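Local coordinates for protein acyl-coenzyme A oxidase (Caenorhabditis elegans, PDB 5K3I) that catalyses the FAD-dependent desaturation of acyl-CoA thioesters to 2-enoyl-CoAs with release of hydrogen peroxide, the first step of peroxisomal beta-oxidation, and also binds ATP, at residues F25-M30 against S617-D622; V294-L299 against A359-L364; L504-K509 against V529-A534. The protein carries 1 engineered substitution. All coordinates share one frame; numbering follows the deposited sequence.

Contact 1 (F25-M30 against S617-D622)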
loop_
_atom_site.group_PDB
_atom_site.type_symbol
_atom_site.label_atom_id
_atom_site.label_comp_id
_atom_site.label_asym_id
_atom_site.label_seq_id
_atom_site.Cartn_x
_atom_site.Cartn_y
_atom_site.Cartn_z
ATOM N N PHE A 25 1.816 -31.151 12.562
ATOM C CA PHE A 25 0.718 -31.697 11.785
ATOM C C PHE A 25 1.168 -32.007 10.363
ATOM O O PHE A 25 2.174 -31.489 9.871
ATOM C CB PHE A 25 -0.459 -30.720 11.747
ATOM C CG PHE A 25 -0.127 -29.410 11.086
ATOM C CD1 PHE A 25 -0.219 -29.268 9.708
ATOM C CD2 PHE A 25 0.316 -28.333 11.831
ATOM C CE1 PHE A 25 0.097 -28.077 9.092
ATOM C CE2 PHE A 25 0.635 -27.138 11.215
ATOM C CZ PHE A 25 0.523 -27.017 9.845
ATOM N N ASP A 26 0.383 -32.856 9.704
ATOM C CA ASP A 26 0.613 -33.259 8.323
ATOM C C ASP A 26 0.122 -32.133 7.413
ATOM O O ASP A 26 -1.050 -31.750 7.480
ATOM C CB ASP A 26 -0.130 -34.576 8.080
ATOM C CG ASP A 26 -0.077 -35.045 6.638
ATOM O OD1 ASP A 26 0.775 -34.550 5.871
ATOM O OD2 ASP A 26 -0.891 -35.924 6.278
ATOM N N THR A 27 1.004 -31.599 6.559
ATOM C CA THR A 27 0.608 -30.479 5.697
ATOM C C THR A 27 -0.373 -30.875 4.599
ATOM O O THR A 27 -1.083 -30.001 4.089
ATOM C CB THR A 27 1.822 -29.780 5.055
ATOM O OG1 THR A 27 2.496 -30.675 4.158
ATOM C CG2 THR A 27 2.780 -29.259 6.136
ATOM N N HIS A 28 -0.434 -32.150 4.208
ATOM C CA HIS A 28 -1.492 -32.570 3.292
ATOM C C HIS A 28 -2.860 -32.454 3.956
ATOM O O HIS A 28 -3.833 -32.023 3.329
ATOM C CB HIS A 28 -1.268 -34.007 2.821
ATOM C CG HIS A 28 -0.198 -34.160 1.786
ATOM N ND1 HIS A 28 0.257 -33.112 1.015
ATOM C CD2 HIS A 28 0.490 -35.252 1.376
ATOM C CE1 HIS A 28 1.192 -33.548 0.188
ATOM N NE2 HIS A 28 1.351 -34.844 0.386
ATOM N N ALA A 29 -2.948 -32.840 5.233
ATOM C CA ALA A 29 -4.200 -32.753 5.986
ATOM C C ALA A 29 -4.649 -31.309 6.213
ATOM O O ALA A 29 -5.855 -31.034 6.263
ATOM C CB ALA A 29 -4.050 -33.476 7.324
ATOM N N MET A 30 -3.709 -30.377 6.384
ATOM C CA MET A 30 -4.084 -28.969 6.511
ATOM C C MET A 30 -4.559 -28.397 5.180
ATOM O O MET A 30 -5.474 -27.565 5.150
ATOM C CB MET A 30 -2.908 -28.165 7.055
ATOM C CG MET A 30 -3.289 -26.764 7.477
ATOM S SD MET A 30 -4.514 -26.765 8.793
ATOM C CE MET A 30 -3.469 -26.702 10.245
ATOM N N SER A 617 1.131 -25.331 3.765
ATOM C CA SER A 617 -0.106 -26.088 3.663
ATOM C C SER A 617 -1.012 -25.551 2.567
ATOM O O SER A 617 -1.923 -26.257 2.130
ATOM C CB SER A 617 -0.829 -26.056 5.002
ATOM O OG SER A 617 -0.095 -26.773 5.978
ATOM N N TRP A 618 -0.786 -24.317 2.115
ATOM C CA TRP A 618 -1.497 -23.802 0.951
ATOM C C TRP A 618 -0.978 -24.421 -0.340
ATOM O O TRP A 618 -1.701 -24.432 -1.348
ATOM C CB TRP A 618 -1.398 -22.279 0.929
ATOM C CG TRP A 618 -2.150 -21.647 2.071
ATOM C CD1 TRP A 618 -1.806 -21.666 3.398
ATOM C CD2 TRP A 618 -3.377 -20.912 1.988
ATOM N NE1 TRP A 618 -2.746 -20.994 4.138
ATOM C CE2 TRP A 618 -3.719 -20.521 3.299
ATOM C CE3 TRP A 618 -4.222 -20.550 0.934
ATOM C CZ2 TRP A 618 -4.870 -19.781 3.582
ATOM C CZ3 TRP A 618 -5.356 -19.820 1.216
ATOM C CH2 TRP A 618 -5.671 -19.441 2.528
ATOM N N GLU A 619 0.257 -24.921 -0.320
ATOM C CA GLU A 619 0.819 -25.749 -1.383
ATOM C C GLU A 619 0.845 -25.007 -2.725
ATOM O O GLU A 619 0.244 -25.423 -3.723
ATOM C CB GLU A 619 0.068 -27.086 -1.462
ATOM C CG GLU A 619 0.170 -27.878 -0.146
ATOM C CD GLU A 619 -0.133 -29.357 -0.286
ATOM O OE1 GLU A 619 -1.231 -29.699 -0.768
ATOM O OE2 GLU A 619 0.743 -30.172 0.086
ATOM N N PHE A 620 1.553 -23.874 -2.715
ATOM C CA PHE A 620 1.821 -23.063 -3.898
ATOM C C PHE A 620 3.189 -23.448 -4.453
ATOM O O PHE A 620 4.211 -23.273 -3.775
ATOM C CB PHE A 620 1.822 -21.572 -3.563
ATOM C CG PHE A 620 0.552 -21.059 -2.940
ATOM C CD1 PHE A 620 -0.695 -21.332 -3.491
ATOM C CD2 PHE A 620 0.620 -20.262 -1.805
ATOM C CE1 PHE A 620 -1.853 -20.831 -2.904
ATOM C CE2 PHE A 620 -0.520 -19.757 -1.217
ATOM C CZ PHE A 620 -1.764 -20.043 -1.766
ATOM N N SER A 621 3.211 -23.970 -5.679
ATOM C CA SER A 621 4.476 -24.212 -6.362
ATOM C C SER A 621 5.171 -22.900 -6.728
ATOM O O SER A 621 4.566 -21.826 -6.753
ATOM C CB SER A 621 4.260 -25.058 -7.617
ATOM O OG SER A 621 3.676 -24.281 -8.643
ATOM N N ASP A 622 6.471 -23.007 -7.028
ATOM C CA ASP A 622 7.231 -21.831 -7.438
ATOM C C ASP A 622 6.675 -21.238 -8.723
ATOM O O ASP A 622 6.672 -20.013 -8.897
ATOM C CB ASP A 622 8.713 -22.161 -7.621
ATOM C CG ASP A 622 9.448 -22.295 -6.313
ATOM O OD1 ASP A 622 8.902 -21.862 -5.277
ATOM O OD2 ASP A 622 10.588 -22.823 -6.323
#
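Ser617 points its OG at the edge of the Phe25 ring, lying near the ring plane and 3.4 Å from CE1. One face of the same ring is covered from within its own segment: the Met30 chain bends at chi2 and chi3 and brings CE over the ring centre, 3.9 Å above the plane. The imidazole of His28 is also met at its edge. There OE2 of Glu619 accepts a weak hydrogen bond from His28 ND1 at 3.1 Å, with the carboxylate turned 70° against the ring. The other oxygen, OE1, is in a salt bridge with Arg45, which would probably favour a charged carboxylate.

Ser617 fills the corner formed by Phe25, Thr27 and Met30. Its CB and OG lie against CB and CG of Met30, and OG is beside CB and CG2 of Thr27, whose CA is 4.9 Å from the Ser617 CA. The serine OG is bonded to the carbonyl of Ser613; against Phe25 and Met30 it makes packing contacts.

Asp26 is the N-cap of helix 27-35: its OD1 takes the N-H of His28, approached from above the carboxylate plane, and also pairs with Lys6. The contact joins helix 27-35, near the N-terminus, to the loop leaving helix 590-616, away from the FAD, ATP and substrate sites. Phe25 also packs on helices 557-577 and 590-616, while Trp618 and Phe620 lean the loop against helix 292-319.

Contact 2 (V294-L299 against A359-L364); sequences VRSYML and AETVKL
Ser296, Tyr297 and Leu299 meet Thr361 and Val362 where helices 292-319 and 338-370 run antiparallel, two helices of the C-terminal helical bundle that acyl-CoA oxidases share with the acyl-CoA dehydrogenases. The axes of the two short segments approach to 8.6 Å with a signed crossing angle of -151°.

Near the start of 294-299, Arg295, a substrate-binding residue by similarity, sends its guanidinium away from the partner helix and gives its NE to the backbone O of Ala434. That alanine is an engineered replacement at the position predicted to be the proton acceptor. One residue on, Ser296 is where the backbones come together, its CA 5.8 Å from the CA of Val362. Its OG is held by the carbonyl of Val292, one turn back, and meets the CG2 methyl of Thr361 by packing; the Ser296 carbonyl oxygen has Val362 CG2 at 3.8 Å.

Tyr297 carries the exposed side of the contact. Val362 CG2 stands over its ring centre in a CH-pi contact, 4.2 Å from the centroid and 10° off the normal. With CG1 anti to the backbone N of Val362 (chi1 170°), the second methyl extends along the ring to the phenol end, 3.6 Å from Tyr297 OH. An alanine here would lack both methyls and would probably strip the CH-pi cover from that face, leaving the ring to its stack with His293.

Past Met298, which faces Tyr433 and Ala434, Leu299 returns to the interface and crosses Thr361 at about a right angle. Its CD1 lies 4.0 Å from Thr361 OG1, a hydroxyl already bonded to the carbonyl of Ala357.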
loop_
_atom_site.group_PDB
_atom_site.type_symbol
_atom_site.label_atom_id
_atom_site.label_comp_id
_atom_site.label_asym_id
_atom_site.label_seq_id
_atom_site.Cartn_x
_atom_site.Cartn_y
_atom_site.Cartn_z
ATOM N N VAL A 294 -19.548 -11.830 -7.384
ATOM C CA VAL A 294 -18.153 -11.392 -7.322
ATOM C C VAL A 294 -17.710 -11.228 -5.879
ATOM O O VAL A 294 -16.658 -11.730 -5.478
ATOM C CB VAL A 294 -17.965 -10.087 -8.118
ATOM C CG1 VAL A 294 -16.567 -9.523 -7.889
ATOM C CG2 VAL A 294 -18.225 -10.343 -9.595
ATOM N N ARG A 295 -18.508 -10.527 -5.077
ATOM C CA ARG A 295 -18.141 -10.304 -3.684
ATOM C C ARG A 295 -18.020 -11.611 -2.906
ATOM O O ARG A 295 -17.141 -11.746 -2.043
ATOM C CB ARG A 295 -19.166 -9.396 -3.034
ATOM C CG ARG A 295 -19.092 -7.951 -3.418
ATOM C CD ARG A 295 -20.404 -7.255 -3.157
ATOM N NE ARG A 295 -20.500 -5.998 -3.884
ATOM C CZ ARG A 295 -21.644 -5.408 -4.196
ATOM N NH1 ARG A 295 -22.800 -5.950 -3.832
ATOM N NH2 ARG A 295 -21.627 -4.261 -4.849
ATOM N N SER A 296 -18.908 -12.581 -3.175
ATOM C CA SER A 296 -18.866 -13.832 -2.426
ATOM C C SER A 296 -17.607 -14.622 -2.750
ATOM O O SER A 296 -16.966 -15.174 -1.850
ATOM C CB SER A 296 -20.113 -14.670 -2.716
ATOM O OG SER A 296 -21.273 -14.046 -2.218
ATOM N N TYR A 297 -17.229 -14.670 -4.022
ATOM C CA TYR A 297 -16.136 -15.518 -4.470
ATOM C C TYR A 297 -14.773 -14.823 -4.441
ATOM O O TYR A 297 -13.746 -15.508 -4.504
ATOM C CB TYR A 297 -16.444 -16.059 -5.868
ATOM C CG TYR A 297 -17.410 -17.235 -5.855
ATOM C CD1 TYR A 297 -18.793 -17.039 -5.892
ATOM C CD2 TYR A 297 -16.938 -18.541 -5.810
ATOM C CE1 TYR A 297 -19.675 -18.119 -5.880
ATOM C CE2 TYR A 297 -17.803 -19.618 -5.804
ATOM C CZ TYR A 297 -19.169 -19.407 -5.838
ATOM O OH TYR A 297 -20.018 -20.498 -5.833
ATOM N N MET A 298 -14.721 -13.491 -4.345
ATOM C CA MET A 298 -13.437 -12.800 -4.320
ATOM C C MET A 298 -12.720 -12.933 -2.983
ATOM O O MET A 298 -11.548 -12.549 -2.897
ATOM C CB MET A 298 -13.605 -11.312 -4.655
ATOM C CG MET A 298 -14.160 -10.466 -3.511
ATOM S SD MET A 298 -14.520 -8.751 -3.976
ATOM C CE MET A 298 -12.962 -7.930 -3.649
ATOM N N LEU A 299 -13.400 -13.409 -1.934
ATOM C CA LEU A 299 -12.762 -13.497 -0.620
ATOM C C LEU A 299 -11.628 -14.524 -0.606
ATOM O O LEU A 299 -10.583 -14.278 0.006
ATOM C CB LEU A 299 -13.804 -13.782 0.469
ATOM C CG LEU A 299 -14.976 -12.788 0.521
ATOM C CD1 LEU A 299 -16.060 -13.263 1.477
ATOM C CD2 LEU A 299 -14.506 -11.383 0.890
ATOM N N ALA A 359 -15.616 -19.562 2.759
ATOM C CA ALA A 359 -16.363 -20.805 2.548
ATOM C C ALA A 359 -17.797 -20.698 3.067
ATOM O O ALA A 359 -18.739 -21.140 2.399
ATOM C CB ALA A 359 -15.638 -21.980 3.199
ATOM N N GLU A 360 -17.986 -20.123 4.258
ATOM C CA GLU A 360 -19.336 -19.939 4.783
ATOM C C GLU A 360 -20.139 -18.953 3.948
ATOM O O GLU A 360 -21.363 -19.097 3.824
ATOM C CB GLU A 360 -19.297 -19.476 6.238
ATOM C CG GLU A 360 -18.885 -20.539 7.227
ATOM C CD GLU A 360 -19.138 -20.119 8.661
ATOM O OE1 GLU A 360 -19.794 -19.076 8.864
ATOM O OE2 GLU A 360 -18.709 -20.841 9.588
ATOM N N THR A 361 -19.478 -17.945 3.383
ATOM C CA THR A 361 -20.185 -16.987 2.545
ATOM C C THR A 361 -20.653 -17.642 1.251
ATOM O O THR A 361 -21.790 -17.431 0.814
ATOM C CB THR A 361 -19.291 -15.784 2.256
ATOM O OG1 THR A 361 -18.830 -15.232 3.493
ATOM C CG2 THR A 361 -20.076 -14.718 1.499
ATOM N N VAL A 362 -19.783 -18.439 0.623
ATOM C CA VAL A 362 -20.158 -19.173 -0.584
ATOM C C VAL A 362 -21.282 -20.164 -0.302
ATOM O O VAL A 362 -22.180 -20.356 -1.135
ATOM C CB VAL A 362 -18.925 -19.868 -1.179
ATOM C CG1 VAL A 362 -19.332 -20.824 -2.283
ATOM C CG2 VAL A 362 -17.964 -18.819 -1.719
ATOM N N LYS A 363 -21.266 -20.804 0.871
ATOM C CA LYS A 363 -22.394 -21.659 1.234
ATOM C C LYS A 363 -23.692 -20.866 1.287
ATOM O O LYS A 363 -24.718 -21.307 0.762
ATOM C CB LYS A 363 -22.135 -22.368 2.568
ATOM C CG LYS A 363 -21.555 -23.769 2.414
ATOM C CD LYS A 363 -21.078 -24.362 3.730
ATOM C CE LYS A 363 -19.889 -25.281 3.499
ATOM N NZ LYS A 363 -19.850 -26.452 4.427
ATOM N N LEU A 364 -23.661 -19.685 1.908
ATOM C CA LEU A 364 -24.854 -18.844 1.972
ATOM C C LEU A 364 -25.272 -18.345 0.594
ATOM O O LEU A 364 -26.467 -18.172 0.337
ATOM C CB LEU A 364 -24.615 -17.668 2.912
ATOM C CG LEU A 364 -25.811 -16.776 3.248
ATOM C CD1 LEU A 364 -26.791 -17.536 4.125
ATOM C CD2 LEU A 364 -25.336 -15.510 3.944
#

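Contact 3 (L504-K509 against V529-A534). With ATP (adenosine-5'-triphosphate), chain J.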
loop_
_atom_site.group_PDB
_atom_site.type_symbol
_atom_site.label_atom_id
_atom_site.label_comp_id
_atom_site.label_asym_id
_atom_site.label_seq_id
_atom_site.Cartn_x
_atom_site.Cartn_y
_atom_site.Cartn_z
ATOM N N LEU A 504 -25.828 0.029 18.225
ATOM C CA LEU A 504 -26.927 0.768 18.840
ATOM C C LEU A 504 -26.545 2.220 19.092
ATOM O O LEU A 504 -27.386 3.117 18.967
ATOM C CB LEU A 504 -27.384 0.088 20.132
ATOM C CG LEU A 504 -27.860 -1.364 19.998
ATOM C CD1 LEU A 504 -28.100 -1.996 21.364
ATOM C CD2 LEU A 504 -29.110 -1.437 19.136
ATOM N N LYS A 505 -25.288 2.474 19.458
ATOM C CA LYS A 505 -24.868 3.850 19.701
ATOM C C LYS A 505 -24.926 4.683 18.425
ATOM O O LYS A 505 -25.460 5.799 18.422
ATOM C CB LYS A 505 -23.461 3.878 20.287
ATOM C CG LYS A 505 -22.955 5.271 20.550
ATOM C CD LYS A 505 -21.565 5.256 21.126
ATOM C CE LYS A 505 -21.067 6.664 21.344
ATOM N NZ LYS A 505 -19.593 6.711 21.293
ATOM N N ALA A 506 -24.382 4.151 17.326
ATOM C CA ALA A 506 -24.370 4.900 16.075
ATOM C C ALA A 506 -25.782 5.069 15.527
ATOM O O ALA A 506 -26.132 6.146 15.026
ATOM C CB ALA A 506 -23.473 4.213 15.047
ATOM N N ALA A 507 -26.595 4.008 15.598
ATOM C CA ALA A 507 -27.991 4.094 15.182
ATOM C C ALA A 507 -28.730 5.192 15.935
ATOM O O ALA A 507 -29.409 6.027 15.329
ATOM C CB ALA A 507 -28.688 2.746 15.386
ATOM N N ASN A 508 -28.627 5.193 17.268
ATOM C CA ASN A 508 -29.349 6.185 18.062
ATOM C C ASN A 508 -28.899 7.613 17.753
ATOM O O ASN A 508 -29.726 8.533 17.739
ATOM C CB ASN A 508 -29.205 5.884 19.554
ATOM C CG ASN A 508 -30.016 4.676 19.981
ATOM O OD1 ASN A 508 -31.026 4.345 19.351
ATOM N ND2 ASN A 508 -29.603 4.027 21.063
ATOM N N LYS A 509 -27.601 7.834 17.510
ATOM C CA LYS A 509 -27.176 9.163 17.062
ATOM C C LYS A 509 -27.922 9.564 15.796
ATOM O O LYS A 509 -28.395 10.700 15.673
ATOM C CB LYS A 509 -25.660 9.220 16.837
ATOM C CG LYS A 509 -25.233 10.204 15.732
ATOM C CD LYS A 509 -23.718 10.249 15.486
ATOM C CE LYS A 509 -23.330 11.493 14.656
ATOM N NZ LYS A 509 -21.860 11.645 14.363
ATOM N N VAL A 529 -19.571 8.143 9.379
ATOM C CA VAL A 529 -18.293 7.590 9.825
ATOM C C VAL A 529 -18.515 6.679 11.026
ATOM O O VAL A 529 -18.017 5.548 11.077
ATOM C CB VAL A 529 -17.287 8.710 10.152
ATOM C CG1 VAL A 529 -16.028 8.102 10.770
ATOM C CG2 VAL A 529 -16.922 9.505 8.906
ATOM N N GLU A 530 -19.261 7.174 12.012
ATOM C CA GLU A 530 -19.675 6.353 13.141
ATOM C C GLU A 530 -20.344 5.060 12.697
ATOM O O GLU A 530 -20.047 3.984 13.230
ATOM C CB GLU A 530 -20.611 7.157 14.034
ATOM C CG GLU A 530 -19.889 8.216 14.865
ATOM C CD GLU A 530 -18.988 7.613 15.931
ATOM O OE1 GLU A 530 -19.466 6.736 16.683
ATOM O OE2 GLU A 530 -17.804 7.996 16.019
ATOM N N LEU A 531 -21.274 5.153 11.738
ATOM C CA LEU A 531 -21.967 3.960 11.252
ATOM C C LEU A 531 -21.012 2.948 10.629
ATOM O O LEU A 531 -21.193 1.740 10.807
ATOM C CB LEU A 531 -23.070 4.338 10.258
ATOM C CG LEU A 531 -24.282 5.037 10.886
ATOM C CD1 LEU A 531 -25.108 5.776 9.843
ATOM C CD2 LEU A 531 -25.121 4.017 11.643
ATOM N N ASN A 532 -19.994 3.403 9.895
ATOM C CA ASN A 532 -19.023 2.451 9.365
ATOM C C ASN A 532 -18.184 1.813 10.464
ATOM O O ASN A 532 -17.653 0.720 10.260
ATOM C CB ASN A 532 -18.129 3.115 8.323
ATOM C CG ASN A 532 -18.768 3.144 6.946
ATOM O OD1 ASN A 532 -19.831 2.565 6.741
ATOM N ND2 ASN A 532 -18.128 3.826 6.004
ATOM N N ARG A 533 -18.048 2.472 11.617
ATOM C CA ARG A 533 -17.402 1.831 12.758
ATOM C C ARG A 533 -18.188 0.613 13.204
ATOM O O ARG A 533 -17.608 -0.407 13.586
ATOM C CB ARG A 533 -17.251 2.810 13.919
ATOM C CG ARG A 533 -16.557 4.067 13.513
ATOM C CD ARG A 533 -16.183 4.931 14.678
ATOM N NE ARG A 533 -14.751 5.193 14.545
ATOM C CZ ARG A 533 -14.222 6.374 14.252
ATOM N NH1 ARG A 533 -14.998 7.445 14.164
ATOM N NH2 ARG A 533 -12.911 6.501 14.121
ATOM N N ALA A 534 -19.521 0.705 13.155
ATOM C CA ALA A 534 -20.381 -0.418 13.522
ATOM C C ALA A 534 -20.256 -1.570 12.522
ATOM O O ALA A 534 -20.001 -2.720 12.906
ATOM C CB ALA A 534 -21.833 0.044 13.633
HETATM P PG ATP J . -11.416 2.214 14.469
HETATM O O1G ATP J . -12.896 2.374 14.707
HETATM O O2G ATP J . -10.624 1.141 15.190
HETATM O O3G ATP J . -10.700 3.541 14.402
HETATM P PB ATP J . -10.400 2.273 11.831
HETATM O O1B ATP J . -9.316 3.097 12.470
HETATM O O2B ATP J . -9.942 1.126 10.972
HETATM O O3B ATP J . -11.406 1.675 12.953
HETATM P PA ATP J . -11.520 4.814 11.043
HETATM O O1A ATP J . -10.738 5.326 12.214
HETATM O O2A ATP J . -12.989 5.157 11.043
HETATM O O3A ATP J . -11.325 3.206 10.885
HETATM O "O5'" ATP J . -10.759 5.354 9.732
HETATM C "C5'" ATP J . -9.329 5.309 9.658
HETATM C "C4'" ATP J . -8.878 5.417 8.207
HETATM O "O4'" ATP J . -8.765 4.118 7.605
HETATM C "C3'" ATP J . -9.908 6.178 7.402
HETATM O "O3'" ATP J . -9.215 7.004 6.481
HETATM C "C2'" ATP J . -10.643 5.142 6.597
HETATM O "O2'" ATP J . -10.955 5.652 5.311
HETATM C "C1'" ATP J . -9.630 4.023 6.458
HETATM N N9 ATP J . -10.390 2.757 6.350
HETATM C C8 ATP J . -11.066 2.166 7.349
HETATM N N7 ATP J . -11.677 1.029 6.909
HETATM C C5 ATP J . -11.391 0.897 5.599
HETATM C C6 ATP J . -11.722 -0.077 4.534
HETATM N N6 ATP J . -12.498 -1.158 4.809
HETATM N N1 ATP J . -11.224 0.148 3.292
HETATM C C2 ATP J . -10.455 1.218 3.013
HETATM N N3 ATP J . -10.122 2.137 3.940
HETATM C C4 ATP J . -10.550 2.040 5.230
#
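Ala506 points its CB toward helix 520-553, and Leu531 brings its CD2 in from beside it until the two methyls are 3.8 Å apart. Leucine CG sits beside its own backbone N, anti to the carbonyl carbon (chi1 -71°), and from there CD2 also reaches over the backbone of Ala506. The alanine CB further lies against the carbonyl O of Glu530, and the lack of a longer side chain lets the CA atoms of Ala506 and Leu531 come within 5.5 Å.

Lys509, extended beyond CG, crosses Glu530 at about a right angle and sets its NZ 4.0 Å from Glu530 CG. That ammonium bonds to the carbonyl of Lys526, and the carboxylate turns elsewhere: the Glu530 chain bends at chi2, and OE2 forms a salt bridge with NH1 of Arg533 at 3.4 Å, its hydrogen bond weak, besides a hydrogen bond with Tyr601 of the second subunit.

The pair is an antiparallel helix packing, segment axes 8.7 Å apart, in the second C-terminal helical domain of the acyl-CoA oxidase fold, at the dimer interface. Helix 520-553 is kinked here, and Val529 N bonds Gln338 of the second subunit.

On the side of this helix facing the nucleotide, Arg533 bends at chi3 and lays its guanidinium against the ATP phosphates. O1G lies at the edge of the guanidinium, in its plane, and takes a weak but straight bond from Arg533 NE (169°). O2A stands 3.3 Å above one face, near the rim, and Arg533 NH2 is 3.1 Å from O1A.

Overall arrangement
All three contacts are largely buried, but at different depths: contact 2 is about 10 Å from the chain centre, contact 1 about 21 Å and contact 3 about 26 Å, each measured from the contact's centre. Contact 3, though farthest out, is packed in part against the second subunit; no other chain touches the first two. Contacts 2 and 3 are both antiparallel helix pairs, whereas contact 1 sets a helix start against a loop. Shared helices tie them: helix 292-319 serves both contact 1 and contact 2, and helix 520-553 of contact 3 also reaches Glu360. Contacts 2 and 3 are packing across their segments, contact 1 adds one weak polar bond, and contact 3 turns charges to ATP and the second subunit.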